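Local coordinates for rRNA N-glycosidase (Bougainvillea spectabilis, PDB 3CTK), which is a plant ribosome-inactivating protein, a single chain of the mixed alpha and beta fold that defines this family, at residues Y12-F17 against E175-G180; V159-S164 against K190-E195; V50-T55 against Y133-S138; K58-A63 against A141-T146. One frame throughout, in Å; residues are numbered along the deposited sequence. Where two conformers were deposited one is given.

Contact 1: Y12-F17 against E175-G180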
loop_
_atom_site.group_PDB
_atom_site.type_symbol
_atom_site.label_atom_id
_atom_site.label_comp_id
_atom_site.label_asym_id
_atom_site.label_seq_id
_atom_site.Cartn_x
_atom_site.Cartn_y
_atom_site.Cartn_z
ATOM N N TYR A 12 -2.997 -2.196 -18.130
ATOM C CA TYR A 12 -2.343 -3.484 -18.354
ATOM C C TYR A 12 -0.899 -3.560 -17.856
ATOM O O TYR A 12 -0.328 -4.646 -17.770
ATOM C CB TYR A 12 -2.404 -3.836 -19.841
ATOM C CG TYR A 12 -1.815 -2.763 -20.716
ATOM C CD1 TYR A 12 -0.447 -2.719 -20.971
ATOM C CD2 TYR A 12 -2.618 -1.745 -21.231
ATOM C CE1 TYR A 12 0.111 -1.688 -21.709
ATOM C CE2 TYR A 12 -2.070 -0.709 -21.971
ATOM C CZ TYR A 12 -0.705 -0.686 -22.204
ATOM O OH TYR A 12 -0.157 0.347 -22.921
ATOM N N GLU A 13 -0.312 -2.414 -17.519
ATOM C CA GLU A 13 1.061 -2.372 -17.016
ATOM C C GLU A 13 1.118 -2.618 -15.507
ATOM O O GLU A 13 2.199 -2.732 -14.922
ATOM C CB GLU A 13 1.694 -1.011 -17.320
ATOM C CG GLU A 13 2.070 -0.812 -18.775
ATOM C CD GLU A 13 3.222 -1.703 -19.202
ATOM O OE1 GLU A 13 3.534 -1.733 -20.412
ATOM O OE2 GLU A 13 3.823 -2.369 -18.327
ATOM N N TYR A 14 -0.052 -2.708 -14.885
ATOM C CA TYR A 14 -0.147 -2.908 -13.443
ATOM C C TYR A 14 0.711 -4.048 -12.891
ATOM O O TYR A 14 1.464 -3.854 -11.935
ATOM C CB TYR A 14 -1.609 -3.126 -13.050
ATOM C CG TYR A 14 -1.834 -3.270 -11.563
ATOM C CD1 TYR A 14 -1.741 -2.168 -10.709
ATOM C CD2 TYR A 14 -2.170 -4.504 -11.012
ATOM C CE1 TYR A 14 -1.988 -2.297 -9.336
ATOM C CE2 TYR A 14 -2.414 -4.643 -9.651
ATOM C CZ TYR A 14 -2.326 -3.539 -8.821
ATOM O OH TYR A 14 -2.590 -3.691 -7.481
ATOM N N PRO A 15 0.609 -5.255 -13.470
ATOM C CA PRO A 15 1.432 -6.347 -12.934
ATOM C C PRO A 15 2.932 -6.043 -12.934
ATOM O O PRO A 15 3.645 -6.397 -11.990
ATOM C CB PRO A 15 1.069 -7.525 -13.836
ATOM C CG PRO A 15 -0.365 -7.245 -14.178
ATOM C CD PRO A 15 -0.326 -5.761 -14.492
ATOM N N THR A 16 3.413 -5.390 -13.986
ATOM C CA THR A 16 4.831 -5.047 -14.074
ATOM C C THR A 16 5.177 -3.993 -13.022
ATOM O O THR A 16 6.238 -4.043 -12.395
ATOM C CB THR A 16 5.188 -4.503 -15.470
ATOM O OG1 THR A 16 4.891 -5.499 -16.458
ATOM C CG2 THR A 16 6.663 -4.156 -15.542
ATOM N N PHE A 17 4.264 -3.045 -12.840
ATOM C CA PHE A 17 4.409 -1.964 -11.866
ATOM C C PHE A 17 4.561 -2.522 -10.448
ATOM O O PHE A 17 5.465 -2.131 -9.704
ATOM C CB PHE A 17 3.174 -1.055 -11.945
ATOM C CG PHE A 17 2.997 -0.149 -10.758
ATOM C CD1 PHE A 17 3.910 0.867 -10.492
ATOM C CD2 PHE A 17 1.910 -0.313 -9.905
ATOM C CE1 PHE A 17 3.742 1.708 -9.390
ATOM C CE2 PHE A 17 1.730 0.523 -8.801
ATOM C CZ PHE A 17 2.649 1.536 -8.544
ATOM N N GLU A 175 -6.632 -9.684 -7.427
ATOM C CA GLU A 175 -7.998 -9.162 -7.388
ATOM C C GLU A 175 -8.070 -7.888 -8.222
ATOM O O GLU A 175 -9.017 -7.684 -8.984
ATOM C CB GLU A 175 -8.433 -8.856 -5.947
ATOM C CG GLU A 175 -8.745 -10.089 -5.113
ATOM C CD GLU A 175 -9.891 -10.901 -5.689
ATOM O OE1 GLU A 175 -11.045 -10.418 -5.663
ATOM O OE2 GLU A 175 -9.634 -12.021 -6.177
ATOM N N VAL A 176 -7.062 -7.032 -8.085
ATOM C CA VAL A 176 -7.048 -5.789 -8.845
ATOM C C VAL A 176 -6.915 -6.076 -10.336
ATOM O O VAL A 176 -7.591 -5.457 -11.154
ATOM C CB VAL A 176 -5.898 -4.856 -8.385
ATOM C CG1 VAL A 176 -5.815 -3.631 -9.294
ATOM C CG2 VAL A 176 -6.141 -4.417 -6.948
ATOM N N VAL A 177 -6.052 -7.023 -10.693
ATOM C CA VAL A 177 -5.860 -7.382 -12.096
ATOM C C VAL A 177 -7.145 -7.934 -12.719
ATOM O O VAL A 177 -7.512 -7.557 -13.836
ATOM C CB VAL A 177 -4.740 -8.437 -12.261
ATOM C CG1 VAL A 177 -4.720 -8.965 -13.692
ATOM C CG2 VAL A 177 -3.390 -7.814 -11.923
ATOM N N ASP A 178 -7.824 -8.822 -11.996
ATOM C CA ASP A 178 -9.059 -9.434 -12.490
ATOM C C ASP A 178 -10.302 -8.550 -12.437
ATOM O O ASP A 178 -11.184 -8.668 -13.296
ATOM C CB ASP A 178 -9.383 -10.711 -11.709
ATOM C CG ASP A 178 -8.374 -11.809 -11.926
ATOM O OD1 ASP A 178 -7.583 -11.719 -12.888
ATOM O OD2 ASP A 178 -8.384 -12.776 -11.132
ATOM N N ARG A 179 -10.370 -7.670 -11.440
ATOM C CA ARG A 179 -11.549 -6.830 -11.241
ATOM C C ARG A 179 -11.379 -5.309 -11.263
ATOM O O ARG A 179 -12.361 -4.591 -11.445
ATOM C CB ARG A 179 -12.202 -7.179 -9.901
ATOM C CG ARG A 179 -12.312 -8.662 -9.575
ATOM C CD ARG A 179 -12.775 -8.829 -8.131
ATOM N NE ARG A 179 -12.878 -10.228 -7.721
ATOM C CZ ARG A 179 -13.861 -11.046 -8.082
ATOM N NH1 ARG A 179 -14.841 -10.607 -8.861
ATOM N NH2 ARG A 179 -13.865 -12.306 -7.665
ATOM N N GLY A 180 -10.162 -4.812 -11.067
ATOM C CA GLY A 180 -9.979 -3.368 -11.018
ATOM C C GLY A 180 -9.191 -2.648 -12.096
ATOM O O GLY A 180 -8.913 -1.459 -11.954
#

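Contact 2: V159-S164 against K190-E195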
loop_
_atom_site.group_PDB
_atom_site.type_symbol
_atom_site.label_atom_id
_atom_site.label_comp_id
_atom_site.label_asym_id
_atom_site.label_seq_id
_atom_site.Cartn_x
_atom_site.Cartn_y
_atom_site.Cartn_z
ATOM N N VAL A 159 -5.553 4.228 -2.751
ATOM C CA VAL A 159 -4.168 4.006 -3.160
ATOM C C VAL A 159 -3.400 3.036 -2.258
ATOM O O VAL A 159 -2.576 2.255 -2.744
ATOM C CB VAL A 159 -3.396 5.349 -3.273
ATOM C CG1 VAL A 159 -2.914 5.810 -1.905
ATOM C CG2 VAL A 159 -2.227 5.191 -4.241
ATOM N N ILE A 160 -3.667 3.066 -0.957
ATOM C CA ILE A 160 -2.973 2.161 -0.044
ATOM C C ILE A 160 -3.291 0.704 -0.380
ATOM O O ILE A 160 -2.404 -0.155 -0.383
ATOM C CB ILE A 160 -3.356 2.441 1.434
ATOM C CG1 ILE A 160 -2.710 3.755 1.892
ATOM C CG2 ILE A 160 -2.913 1.286 2.317
ATOM C CD1 ILE A 160 -3.165 4.233 3.262
ATOM N N GLN A 161 -4.553 0.421 -0.677
ATOM C CA GLN A 161 -4.939 -0.945 -1.002
ATOM C C GLN A 161 -4.478 -1.385 -2.396
ATOM O O GLN A 161 -4.038 -2.523 -2.575
ATOM C CB GLN A 161 -6.454 -1.102 -0.879
ATOM C CG GLN A 161 -6.998 -0.734 0.494
ATOM C CD GLN A 161 -8.475 -1.042 0.616
ATOM O OE1 GLN A 161 -8.867 -2.197 0.754
ATOM N NE2 GLN A 161 -9.305 -0.006 0.546
ATOM N N MET A 162 -4.565 -0.494 -3.379
ATOM C CA MET A 162 -4.155 -0.835 -4.741
ATOM C C MET A 162 -2.645 -0.883 -4.946
ATOM O O MET A 162 -2.167 -1.515 -5.893
ATOM C CB MET A 162 -4.767 0.145 -5.750
ATOM C CG MET A 162 -6.274 0.029 -5.886
ATOM S SD MET A 162 -6.941 1.128 -7.155
ATOM C CE MET A 162 -6.312 0.345 -8.666
ATOM N N VAL A 163 -1.891 -0.223 -4.071
ATOM C CA VAL A 163 -0.438 -0.216 -4.214
ATOM C C VAL A 163 0.298 -0.962 -3.101
ATOM O O VAL A 163 0.928 -1.987 -3.354
ATOM C CB VAL A 163 0.109 1.228 -4.293
ATOM C CG1 VAL A 163 1.625 1.197 -4.479
ATOM C CG2 VAL A 163 -0.549 1.973 -5.461
ATOM N N SER A 164 0.219 -0.452 -1.875
ATOM C CA SER A 164 0.901 -1.087 -0.750
ATOM C C SER A 164 0.435 -2.510 -0.461
ATOM O O SER A 164 1.253 -3.429 -0.367
ATOM C CB SER A 164 0.733 -0.254 0.520
ATOM O OG SER A 164 1.352 1.008 0.385
ATOM N N LYS A 190 -11.556 -11.789 2.245
ATOM C CA LYS A 190 -10.164 -12.228 2.300
ATOM C C LYS A 190 -9.200 -11.064 2.110
ATOM O O LYS A 190 -8.190 -10.965 2.812
ATOM C CB LYS A 190 -9.886 -13.311 1.247
ATOM C CG LYS A 190 -8.432 -13.782 1.239
ATOM C CD LYS A 190 -8.228 -15.075 0.451
ATOM C CE LYS A 190 -6.747 -15.460 0.431
ATOM N NZ LYS A 190 -6.499 -16.795 -0.187
ATOM N N VAL A 191 -9.503 -10.190 1.157
ATOM C CA VAL A 191 -8.652 -9.029 0.917
ATOM C C VAL A 191 -8.502 -8.250 2.224
ATOM O O VAL A 191 -7.390 -7.952 2.660
ATOM C CB VAL A 191 -9.257 -8.107 -0.159
ATOM C CG1 VAL A 191 -8.444 -6.821 -0.260
ATOM C CG2 VAL A 191 -9.274 -8.823 -1.505
ATOM N N LEU A 192 -9.629 -7.948 2.856
ATOM C CA LEU A 192 -9.631 -7.210 4.115
ATOM C C LEU A 192 -8.900 -7.947 5.236
ATOM O O LEU A 192 -8.174 -7.332 6.018
ATOM C CB LEU A 192 -11.075 -6.902 4.535
ATOM C CG LEU A 192 -11.682 -5.594 4.008
ATOM C CD1 LEU A 192 -11.206 -5.311 2.603
ATOM C CD2 LEU A 192 -13.199 -5.674 4.067
ATOM N N ASN A 193 -9.074 -9.263 5.304
ATOM C CA ASN A 193 -8.427 -10.055 6.346
ATOM C C ASN A 193 -6.904 -10.030 6.206
ATOM O O ASN A 193 -6.184 -9.875 7.194
ATOM C CB ASN A 193 -8.927 -11.501 6.301
ATOM C CG ASN A 193 -8.396 -12.332 7.449
ATOM O OD1 ASN A 193 -8.690 -12.061 8.614
ATOM N ND2 ASN A 193 -7.608 -13.348 7.128
ATOM N N LEU A 194 -6.414 -10.187 4.980
ATOM C CA LEU A 194 -4.973 -10.165 4.739
ATOM C C LEU A 194 -4.406 -8.799 5.113
ATOM O O LEU A 194 -3.346 -8.706 5.736
ATOM C CB LEU A 194 -4.673 -10.490 3.266
ATOM C CG LEU A 194 -4.949 -11.942 2.835
ATOM C CD1 LEU A 194 -4.775 -12.085 1.338
ATOM C CD2 LEU A 194 -4.005 -12.885 3.564
ATOM N N GLU A 195 -5.118 -7.738 4.741
ATOM C CA GLU A 195 -4.681 -6.382 5.061
ATOM C C GLU A 195 -4.522 -6.207 6.573
ATOM O O GLU A 195 -3.591 -5.546 7.036
ATOM C CB GLU A 195 -5.695 -5.353 4.539
ATOM C CG GLU A 195 -5.763 -5.241 3.020
ATOM C CD GLU A 195 -6.804 -4.233 2.555
ATOM O OE1 GLU A 195 -7.458 -3.611 3.423
ATOM O OE2 GLU A 195 -6.970 -4.063 1.324
#

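Contact 3: V50-T55 against Y133-S138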
loop_
_atom_site.group_PDB
_atom_site.type_symbol
_atom_site.label_atom_id
_atom_site.label_comp_id
_atom_site.label_asym_id
_atom_site.label_seq_id
_atom_site.Cartn_x
_atom_site.Cartn_y
_atom_site.Cartn_z
ATOM N N VAL A 50 6.209 6.626 -5.715
ATOM C CA VAL A 50 5.311 6.032 -6.697
ATOM C C VAL A 50 4.570 7.146 -7.434
ATOM O O VAL A 50 3.702 7.806 -6.865
ATOM C CB VAL A 50 4.287 5.100 -6.011
ATOM C CG1 VAL A 50 3.288 4.563 -7.033
ATOM C CG2 VAL A 50 5.016 3.948 -5.331
ATOM N N ASP A 51 4.930 7.353 -8.697
ATOM C CA ASP A 51 4.312 8.388 -9.524
ATOM C C ASP A 51 3.080 7.851 -10.241
ATOM O O ASP A 51 3.193 7.007 -11.133
ATOM C CB ASP A 51 5.313 8.901 -10.564
ATOM C CG ASP A 51 6.341 9.846 -9.974
ATOM O OD1 ASP A 51 6.469 9.900 -8.731
ATOM O OD2 ASP A 51 7.029 10.532 -10.760
ATOM N N ILE A 52 1.910 8.345 -9.852
ATOM C CA ILE A 52 0.655 7.917 -10.464
ATOM C C ILE A 52 0.109 9.058 -11.305
ATOM O O ILE A 52 -0.139 10.152 -10.792
ATOM C CB ILE A 52 -0.385 7.543 -9.396
ATOM C CG1 ILE A 52 0.191 6.464 -8.475
ATOM C CG2 ILE A 52 -1.673 7.052 -10.064
ATOM C CD1 ILE A 52 -0.660 6.190 -7.251
ATOM N N THR A 53 -0.074 8.800 -12.598
ATOM C CA THR A 53 -0.578 9.814 -13.520
ATOM C C THR A 53 -1.945 9.425 -14.078
ATOM O O THR A 53 -2.151 8.291 -14.503
ATOM C CB THR A 53 0.396 10.015 -14.698
ATOM O OG1 THR A 53 1.699 10.338 -14.192
ATOM C CG2 THR A 53 -0.085 11.145 -15.599
ATOM N N THR A 54 -2.870 10.379 -14.078
ATOM C CA THR A 54 -4.227 10.151 -14.575
ATOM C C THR A 54 -4.309 10.366 -16.085
ATOM O O THR A 54 -3.386 10.905 -16.692
ATOM C CB THR A 54 -5.224 11.123 -13.919
ATOM O OG1 THR A 54 -4.894 12.468 -14.294
ATOM C CG2 THR A 54 -5.171 10.996 -12.400
ATOM N N THR A 55 -5.415 9.946 -16.693
ATOM C CA THR A 55 -5.583 10.150 -18.126
ATOM C C THR A 55 -5.779 11.647 -18.371
ATOM O O THR A 55 -5.640 12.124 -19.497
ATOM C CB THR A 55 -6.807 9.382 -18.691
ATOM O OG1 THR A 55 -8.000 9.816 -18.025
ATOM C CG2 THR A 55 -6.630 7.884 -18.500
ATOM N N TYR A 133 -10.120 3.438 -12.483
ATOM C CA TYR A 133 -10.987 4.585 -12.737
ATOM C C TYR A 133 -11.345 5.286 -11.432
ATOM O O TYR A 133 -11.370 6.519 -11.361
ATOM C CB TYR A 133 -12.273 4.148 -13.445
ATOM C CG TYR A 133 -13.069 5.313 -14.001
ATOM C CD1 TYR A 133 -12.651 5.978 -15.152
ATOM C CD2 TYR A 133 -14.213 5.778 -13.349
ATOM C CE1 TYR A 133 -13.351 7.084 -15.644
ATOM C CE2 TYR A 133 -14.921 6.883 -13.833
ATOM C CZ TYR A 133 -14.482 7.530 -14.978
ATOM O OH TYR A 133 -15.163 8.627 -15.454
ATOM N N LYS A 134 -11.633 4.496 -10.402
ATOM C CA LYS A 134 -11.977 5.054 -9.100
ATOM C C LYS A 134 -10.774 5.783 -8.519
ATOM O O LYS A 134 -10.921 6.831 -7.897
ATOM C CB LYS A 134 -12.429 3.943 -8.149
ATOM C CG LYS A 134 -13.733 3.271 -8.568
ATOM C CD LYS A 134 -14.909 4.246 -8.545
ATOM C CE LYS A 134 -16.204 3.549 -8.951
ATOM N NZ LYS A 134 -17.377 4.472 -8.916
ATOM N N LEU A 135 -9.580 5.226 -8.717
ATOM C CA LEU A 135 -8.376 5.868 -8.206
ATOM C C LEU A 135 -8.206 7.207 -8.913
ATOM O O LEU A 135 -7.934 8.220 -8.272
ATOM C CB LEU A 135 -7.145 4.981 -8.428
ATOM C CG LEU A 135 -5.784 5.567 -8.028
ATOM C CD1 LEU A 135 -5.780 5.945 -6.553
ATOM C CD2 LEU A 135 -4.693 4.548 -8.325
ATOM N N GLU A 136 -8.390 7.222 -10.232
ATOM C CA GLU A 136 -8.255 8.474 -10.969
ATOM C C GLU A 136 -9.273 9.504 -10.488
ATOM O O GLU A 136 -8.954 10.684 -10.355
ATOM C CB GLU A 136 -8.408 8.248 -12.481
ATOM C CG GLU A 136 -8.548 9.550 -13.268
ATOM C CD GLU A 136 -8.014 9.457 -14.682
ATOM O OE1 GLU A 136 -8.252 10.401 -15.469
ATOM O OE2 GLU A 136 -7.347 8.452 -15.005
ATOM N N PHE A 137 -10.496 9.057 -10.219
ATOM C CA PHE A 137 -11.537 9.961 -9.743
ATOM C C PHE A 137 -11.135 10.601 -8.413
ATOM O O PHE A 137 -11.348 11.799 -8.202
ATOM C CB PHE A 137 -12.858 9.211 -9.558
ATOM C CG PHE A 137 -14.006 10.099 -9.167
ATOM C CD1 PHE A 137 -14.781 10.725 -10.138
ATOM C CD2 PHE A 137 -14.292 10.335 -7.827
ATOM C CE1 PHE A 137 -15.826 11.575 -9.778
ATOM C CE2 PHE A 137 -15.334 11.186 -7.458
ATOM C CZ PHE A 137 -16.101 11.806 -8.437
ATOM N N SER A 138 -10.561 9.807 -7.513
ATOM C CA SER A 138 -10.152 10.328 -6.212
ATOM C C SER A 138 -9.004 11.326 -6.350
ATOM O O SER A 138 -8.908 12.276 -5.573
ATOM C CB SER A 138 -9.754 9.186 -5.267
ATOM O OG SER A 138 -8.561 8.547 -5.688
#

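Contact 4: K58-A63 against A141-T146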
loop_
_atom_site.group_PDB
_atom_site.type_symbol
_atom_site.label_atom_id
_atom_site.label_comp_id
_atom_site.label_asym_id
_atom_site.label_seq_id
_atom_site.Cartn_x
_atom_site.Cartn_y
_atom_site.Cartn_z
ATOM N N LYS A 58 -2.743 14.492 -14.695
ATOM C CA LYS A 58 -2.390 14.998 -13.375
ATOM C C LYS A 58 -1.606 13.904 -12.654
ATOM O O LYS A 58 -1.958 12.725 -12.723
ATOM C CB LYS A 58 -3.651 15.375 -12.593
ATOM C CG LYS A 58 -4.463 16.467 -13.281
ATOM C CD LYS A 58 -5.713 16.854 -12.508
ATOM C CE LYS A 58 -6.469 17.959 -13.234
ATOM N NZ LYS A 58 -7.683 18.392 -12.493
ATOM N N THR A 59 -0.531 14.290 -11.978
ATOM C CA THR A 59 0.294 13.321 -11.273
ATOM C C THR A 59 0.408 13.592 -9.781
ATOM O O THR A 59 0.454 14.742 -9.339
ATOM C CB THR A 59 1.737 13.286 -11.845
ATOM O OG1 THR A 59 1.703 12.976 -13.242
ATOM C CG2 THR A 59 2.580 12.235 -11.124
ATOM N N VAL A 60 0.445 12.514 -9.009
ATOM C CA VAL A 60 0.620 12.606 -7.569
ATOM C C VAL A 60 1.779 11.670 -7.248
ATOM O O VAL A 60 1.778 10.518 -7.671
ATOM C CB VAL A 60 -0.640 12.136 -6.812
ATOM C CG1 VAL A 60 -0.380 12.130 -5.311
ATOM C CG2 VAL A 60 -1.817 13.046 -7.142
ATOM N N LYS A 61 2.787 12.182 -6.546
ATOM C CA LYS A 61 3.947 11.380 -6.172
ATOM C C LYS A 61 3.734 10.875 -4.753
ATOM O O LYS A 61 3.832 11.641 -3.799
ATOM C CB LYS A 61 5.228 12.218 -6.214
ATOM C CG LYS A 61 5.638 12.733 -7.585
ATOM C CD LYS A 61 6.832 13.677 -7.437
ATOM C CE LYS A 61 7.786 13.605 -8.616
ATOM N NZ LYS A 61 7.215 14.187 -9.862
ATOM N N VAL A 62 3.448 9.585 -4.617
ATOM C CA VAL A 62 3.189 8.984 -3.310
ATOM C C VAL A 62 4.454 8.395 -2.687
ATOM O O VAL A 62 5.164 7.614 -3.318
ATOM C CB VAL A 62 2.121 7.879 -3.445
ATOM C CG1 VAL A 62 1.753 7.325 -2.072
ATOM C CG2 VAL A 62 0.890 8.440 -4.150
ATOM N N ALA A 63 4.724 8.766 -1.441
ATOM C CA ALA A 63 5.907 8.277 -0.737
ATOM C C ALA A 63 5.585 7.072 0.137
ATOM O O ALA A 63 4.635 7.099 0.920
ATOM C CB ALA A 63 6.498 9.392 0.119
ATOM N N ALA A 141 -10.355 14.615 -7.546
ATOM C CA ALA A 141 -11.088 15.311 -6.497
ATOM C C ALA A 141 -10.222 16.127 -5.538
ATOM O O ALA A 141 -10.722 17.050 -4.895
ATOM C CB ALA A 141 -11.927 14.310 -5.707
ATOM N N ILE A 142 -8.935 15.801 -5.450
ATOM C CA ILE A 142 -8.041 16.504 -4.531
ATOM C C ILE A 142 -6.896 17.266 -5.188
ATOM O O ILE A 142 -6.379 18.226 -4.620
ATOM C CB ILE A 142 -7.407 15.525 -3.521
ATOM C CG1 ILE A 142 -6.468 14.562 -4.257
ATOM C CG2 ILE A 142 -8.496 14.767 -2.775
ATOM C CD1 ILE A 142 -5.711 13.607 -3.347
ATOM N N HIS A 143 -6.494 16.835 -6.377
ATOM C CA HIS A 143 -5.385 17.473 -7.072
ATOM C C HIS A 143 -5.633 18.948 -7.394
ATOM O O HIS A 143 -6.594 19.287 -8.081
ATOM C CB HIS A 143 -5.074 16.713 -8.359
ATOM C CG HIS A 143 -3.795 17.130 -9.011
ATOM N ND1 HIS A 143 -2.611 16.446 -8.833
ATOM C CD2 HIS A 143 -3.508 18.174 -9.823
ATOM C CE1 HIS A 143 -1.651 17.049 -9.510
ATOM N NE2 HIS A 143 -2.168 18.101 -10.119
ATOM N N GLY A 144 -4.764 19.817 -6.888
ATOM C CA GLY A 144 -4.895 21.243 -7.146
ATOM C C GLY A 144 -6.090 21.914 -6.497
ATOM O O GLY A 144 -6.458 23.033 -6.867
ATOM N N LYS A 145 -6.697 21.244 -5.522
ATOM C CA LYS A 145 -7.858 21.790 -4.832
ATOM C C LYS A 145 -7.565 22.082 -3.368
ATOM O O LYS A 145 -6.569 21.609 -2.825
ATOM C CB LYS A 145 -9.029 20.814 -4.952
ATOM C CG LYS A 145 -9.606 20.773 -6.357
ATOM C CD LYS A 145 -10.653 19.698 -6.523
ATOM C CE LYS A 145 -11.429 19.920 -7.807
ATOM N NZ LYS A 145 -10.521 20.254 -8.937
ATOM N N THR A 146 -8.422 22.875 -2.731
ATOM C CA THR A 146 -8.221 23.193 -1.324
ATOM C C THR A 146 -8.259 21.892 -0.528
ATOM O O THR A 146 -8.977 20.959 -0.888
ATOM C CB THR A 146 -9.307 24.151 -0.795
ATOM O OG1 THR A 146 -10.601 23.581 -1.011
ATOM C CG2 THR A 146 -9.218 25.487 -1.507
HETATM O O HOH W 1 -8.179 18.096 -9.821
#

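Contact 1: Y12-F17 against E175-G180
Tyr14 lays one face of its phenol ring against Val176, and this is the tight half of the contact. The methyl CG1 of Val176 stands 3.9 Å from the centroid of the Tyr14 ring, 27° off the ring normal, a CH-pi contact displaced from the centre toward the rim; Tyr14 CZ is the nearest ring atom, at 3.5 Å from Val176 CG1. With CG anti to the backbone N (chi1 -177°), the tyrosine reaches from near the start of helix 14-25 toward helix 170-180, and the two side chains meet at about a right angle. Its buried hydroxyl is satisfied farther on by the carbonyl O of Met162, in helix 149-168. Three helices of the ribosome-inactivating protein fold are thus brought together at one residue: Val176 also touches Met162, and the tyrosine touches Ala166. Toward the more exposed side the contact becomes marginal. There Val177, partly exposed, sends CG2 to the edge of the same ring, in its plane, 3.6 Å from Tyr14 CD2. Pro15, also partly exposed, meets that methyl too, with Pro15 CG 3.8 Å from Val177 CG2, a purely apolar touch at the margin.

Contact 2: V159-S164 against K190-E195
Gln161 and Glu195 carry nearly all of this small, buried contact between helix 149-168 and helix 189-196. In each, CB points toward the other helix and the chain runs extended beyond CG; the two chains cross at about a right angle, their amide and carboxylate planes 83° apart. The carboxylate of Glu195 comes in alongside the glutamine's methylene as well as its amide: Glu195 OE2 lies 3.4 Å from Gln161 CG. In both residues CG sits beside the backbone N and anti to the carbonyl carbon (chi1 -57° in Gln161, -69° in Glu195), which leads the two stems out from their helices toward each other. The long helix 149-168 runs through the interior of the ribosome-inactivating protein fold, only about 7 Å separating the centre of this contact from that of the chain, and a wider pi-type turn at 160-164 interrupts its regular winding just here. The polar end of Glu195 has a further partner, Arg125, which forms a salt bridge with Glu195 OE1. Tyr114, from helix 114-121, touches both Gln161 and Glu195. Leu192, one turn before the glutamate, adds a lesser apolar fringe: its CD1 methyl approaches the amide end of Gln161, although its CB points to the flank of the contact.

Contact 3: V50-T55 against Y133-S138
Glu136 uses both carboxylate oxygens to hold Thr55, one through the backbone and one through the side chain. Thr55 N donates to Glu136 OE2 at 3.0 Å in a nearly straight bond (172° at the hydrogen), arriving from above the carboxylate plane, 37° out of it. The hydroxyl of the same residue gives its proton to the other oxygen, with Thr55 OG1 2.6 Å from Glu136 OE1, on the syn side and much closer to the plane. Two bonds from one residue fix the rotation of the carboxylate. The glutamate arrives there because its CG is anti to the backbone N (chi1 169°) and the chain continues extended, carrying the charge well beyond the flank of the helix from which it starts.

Outward from this clasp, Thr54 packs against the carboxylate carbon and the stem of the acid: Thr54 CB is 3.3 Å from Glu136 CD, and its methyl CG2 lies 3.8 Å from Glu136 CG. Its own hydroxyl faces a different network, bonded to Ser56 OG and Lys58 N in the turn that leads to the next strand. Deeper still, the contact becomes apolar and looser, Ile52 CG2 meeting Leu135 CD2 at 4.3 Å.

Helix 132-142 in this way packs against the end of strand 47-53, which pairs with strands 3-7 and 59-65 in the mixed sheet. Helix 149-168 packs on the same side chains: Val159 touches Ile52 and Ile158 touches Leu135, while Ile139 of helix 132-142 touches both Ile52 and Thr54.

Contact 4: K58-A63 against A141-T146
His143 presents the face of its imidazole to the aliphatic chain of Lys58. Lys58 CB stands 3.8 Å from the centroid of the His143 ring and only 3° off its normal, directly over the centre in a CH-pi contact, and farther along the chain Lys58 CD comes 3.7 Å from His143 CD2. The ring edge is met from elsewhere: the backbone Thr59 O is 3.1 Å from His143 CE1, near the plane, and in the conformer given Val60 CG2 also lies near the edge, a contact left doubtful by the second conformer of that valine.

What places these groups lies one step out. In the lysine, CG is anti to the carbonyl carbon (chi1 -61°) and every later torsion is extended, which carries the chain over the ring and the ammonium past it. There Lys58 NZ forms a salt bridge with Glu140, and a water 2.7 Å from Lys58 NZ accepts a hydrogen bond from it. The same water lies 2.6 Å from the backbone His143 O and can donate to it, though it has other acceptors in reach, joining the lysine tip to the backbone of the histidine; its link to Lys145 NZ is weak. Next along the strand, Thr59 OG1 pairs with Thr53 OG1 across the strands.

On the other side, His143 is the second residue of a type II beta turn from Ile142 to Lys145, with Gly144 at positive phi in the third position and Lys145 N bonded back to Ile142 O. The arrangement is a type II beta turn following helix 132-142, whose histidine packs on the start of strand 59-65, an inner strand of the mixed sheet of the ribosome-inactivating protein fold.

In the fold
From the N terminus, helix 14-25 opens contact 1, the widest loop, which closes only at helix 170-180. Inside it lie contacts 3 and 4, which cross: strands 47-53 and 59-65, neighbours in the sheet, follow each other in the chain and are met in the same order by helix 132-142 and the turn that follows. Contact 2 begins after both have closed, in helix 149-168, and ends at helix 189-196; it crosses contact 1, whose second segment falls between its own. Contacts 3 and 4 tie the sheet to helix 132-142 and the turn after it, whereas contacts 1 and 2 join helices around helix 149-168. Phe17 packing on Val50 links contact 1 to contact 3.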